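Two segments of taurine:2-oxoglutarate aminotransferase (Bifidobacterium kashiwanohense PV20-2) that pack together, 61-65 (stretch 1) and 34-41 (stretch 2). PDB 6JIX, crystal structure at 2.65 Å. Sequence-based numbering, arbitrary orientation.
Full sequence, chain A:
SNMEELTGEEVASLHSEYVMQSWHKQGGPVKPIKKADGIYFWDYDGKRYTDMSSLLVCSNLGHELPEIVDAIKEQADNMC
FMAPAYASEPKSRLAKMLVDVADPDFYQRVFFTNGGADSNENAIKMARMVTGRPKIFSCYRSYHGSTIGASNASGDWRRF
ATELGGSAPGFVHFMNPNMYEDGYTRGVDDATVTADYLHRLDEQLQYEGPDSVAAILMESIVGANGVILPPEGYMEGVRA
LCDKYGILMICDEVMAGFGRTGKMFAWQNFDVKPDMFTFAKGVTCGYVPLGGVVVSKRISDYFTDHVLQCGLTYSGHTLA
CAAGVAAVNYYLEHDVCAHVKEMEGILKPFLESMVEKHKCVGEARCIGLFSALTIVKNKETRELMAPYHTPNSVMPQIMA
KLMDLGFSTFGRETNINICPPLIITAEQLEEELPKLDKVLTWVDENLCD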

# COMPACT_ATOMS: atom_id res chain seq x y z
N LEU A 61 -4.87 15.37 13.57
CA LEU A 61 -4.49 16.73 13.94
C LEU A 61 -5.17 17.78 13.07
O LEU A 61 -4.60 18.87 12.87
CB LEU A 61 -2.98 16.89 13.89
CG LEU A 61 -2.24 16.04 14.92
CD1 LEU A 61 -0.74 16.21 14.80
CD2 LEU A 61 -2.73 16.42 16.32
N GLY A 62 -6.36 17.49 12.55
CA GLY A 62 -7.01 18.40 11.64
C GLY A 62 -6.30 18.41 10.30
O GLY A 62 -5.49 17.55 9.97
N HIS A 63 -6.63 19.43 9.51
CA HIS A 63 -6.10 19.59 8.17
C HIS A 63 -5.13 20.77 8.09
O HIS A 63 -5.29 21.77 8.79
CB HIS A 63 -7.25 19.76 7.18
CG HIS A 63 -8.23 18.62 7.20
ND1 HIS A 63 -7.94 17.38 6.66
CD2 HIS A 63 -9.47 18.53 7.74
CE1 HIS A 63 -8.98 16.59 6.84
NE2 HIS A 63 -9.92 17.25 7.49
N GLU A 64 -4.10 20.62 7.26
CA GLU A 64 -3.15 21.69 6.97
C GLU A 64 -2.44 22.19 8.23
O GLU A 64 -1.96 23.32 8.27
CB GLU A 64 -3.82 22.85 6.24
CG GLU A 64 -4.24 22.51 4.83
CD GLU A 64 -3.07 22.43 3.89
OE1 GLU A 64 -2.58 23.50 3.51
OE2 GLU A 64 -2.65 21.32 3.52
N LEU A 65 -2.36 21.35 9.25
CA LEU A 65 -1.61 21.70 10.44
C LEU A 65 -0.22 22.17 10.03
O LEU A 65 0.53 21.39 9.43
CB LEU A 65 -1.50 20.50 11.37
CG LEU A 65 -0.89 20.88 12.72
CD1 LEU A 65 -1.99 21.23 13.68
CD2 LEU A 65 -0.03 19.74 13.24
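Stretch 2, residues 34-41: KKADGIYF

Two backbone hydrogen bonds fix stretch 2 on stretch 1, and both join the same two residues. His63 N donates to Gly38 O at 2.6 Å with an N-H...O angle of 147°, and Gly38 N donates to His63 O at 2.8 Å with an angle of 146°. This reciprocal pattern defines a single antiparallel bridge of the hydrogen-bonded type, with the two CA atoms 4.6 Å apart, so the local chain directions are opposed although stretch 1 itself forms no regular strand.

The partner segment is a hairpin. Its strand 34-37 leads into a type II' turn from Asp37 to Tyr40, closed by Asp37 N to Tyr40 O at 2.9 Å and Tyr40 N to Asp37 O at 3.1 Å, and a strand resumes at 40-41. Gly38 occupies the turn with phi/psi of 62/-130°, a positive phi that favours glycine, and there it offers both its N and its O to His63.

A salt bridge and a water add further polar links. Glu64 OE1 lies 3.7 Å from Lys35 NZ, a long salt bridge; the lysine CA-to-CB bond points sideways, but the end of the chain comes nearer. A water donates to Asp37 OD1 at 2.4 Å and to Glu64 O at 2.8 Å, bridging the stretches.

Packing centres on His63, which has the largest covered area, 97 Å² of the 323 Å² buried in total. Its CB sits 3.7 Å from Ala36 CB and 3.6 Å from Asp37 N, while its CD2 reaches to 3.7 Å from Tyr40 O. Beside it, Glu64 CG approaches Ala36 O at 3.1 Å. Gly62 CA lies 3.2 Å from Gly38 O; an ideal CB on Gly62 would come within 2.9 Å of that oxygen, a clash. Leu61 and Leu65 point away and make no contact.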

# COMPACT_ATOMS: atom_id res chain seq x y z
N LYS A 34 -12.43 21.75 -2.43
CA LYS A 34 -11.46 22.72 -2.94
C LYS A 34 -10.33 22.99 -1.96
O LYS A 34 -9.21 23.27 -2.40
CB LYS A 34 -12.19 24.03 -3.27
CG LYS A 34 -11.33 25.29 -3.40
CD LYS A 34 -12.13 26.39 -4.10
CE LYS A 34 -11.23 27.46 -4.69
NZ LYS A 34 -11.10 28.59 -3.71
N LYS A 35 -10.60 22.88 -0.66
CA LYS A 35 -9.65 23.30 0.36
C LYS A 35 -10.04 22.64 1.68
O LYS A 35 -11.22 22.33 1.91
CB LYS A 35 -9.62 24.83 0.47
CG LYS A 35 -9.00 25.40 1.75
CD LYS A 35 -7.53 25.77 1.55
CE LYS A 35 -6.72 25.59 2.84
NZ LYS A 35 -5.26 25.89 2.67
N ALA A 36 -9.05 22.43 2.54
CA ALA A 36 -9.27 21.95 3.90
C ALA A 36 -8.35 22.69 4.85
O ALA A 36 -7.24 23.09 4.46
CB ALA A 36 -9.02 20.44 4.04
N ASP A 37 -8.81 22.87 6.09
CA ASP A 37 -8.03 23.57 7.10
C ASP A 37 -8.60 23.39 8.51
O ASP A 37 -9.81 23.55 8.74
CB ASP A 37 -7.94 25.06 6.74
CG ASP A 37 -7.16 25.86 7.75
OD1 ASP A 37 -6.00 25.49 8.03
OD2 ASP A 37 -7.73 26.83 8.28
N GLY A 38 -7.75 23.03 9.47
CA GLY A 38 -8.25 22.75 10.80
C GLY A 38 -9.20 21.59 10.75
O GLY A 38 -8.92 20.53 10.17
N ILE A 39 -10.38 21.78 11.35
CA ILE A 39 -11.39 20.74 11.42
C ILE A 39 -12.44 20.89 10.31
O ILE A 39 -13.54 20.34 10.44
CB ILE A 39 -12.05 20.68 12.80
CG1 ILE A 39 -13.01 21.87 12.94
CG2 ILE A 39 -10.99 20.65 13.91
CD1 ILE A 39 -14.05 21.69 14.01
N TYR A 40 -12.14 21.64 9.24
CA TYR A 40 -13.12 21.94 8.20
C TYR A 40 -12.57 21.62 6.82
O TYR A 40 -11.35 21.49 6.62
CB TYR A 40 -13.56 23.42 8.22
CG TYR A 40 -13.93 23.91 9.59
CD1 TYR A 40 -15.17 23.60 10.15
CD2 TYR A 40 -13.03 24.64 10.34
CE1 TYR A 40 -15.51 24.03 11.42
CE2 TYR A 40 -13.35 25.07 11.61
CZ TYR A 40 -14.60 24.77 12.14
OH TYR A 40 -14.90 25.20 13.42
N PHE A 41 -13.49 21.49 5.87
CA PHE A 41 -13.15 21.52 4.45
C PHE A 41 -14.32 22.16 3.71
O PHE A 41 -15.41 22.32 4.28
CB PHE A 41 -12.78 20.14 3.90
CG PHE A 41 -13.83 19.09 4.09
CD1 PHE A 41 -14.88 18.96 3.19
CD2 PHE A 41 -13.75 18.19 5.14
CE1 PHE A 41 -15.83 17.96 3.34
CE2 PHE A 41 -14.70 17.20 5.31
CZ PHE A 41 -15.75 17.08 4.40
O HOH W 1 -3.89 25.18 9.18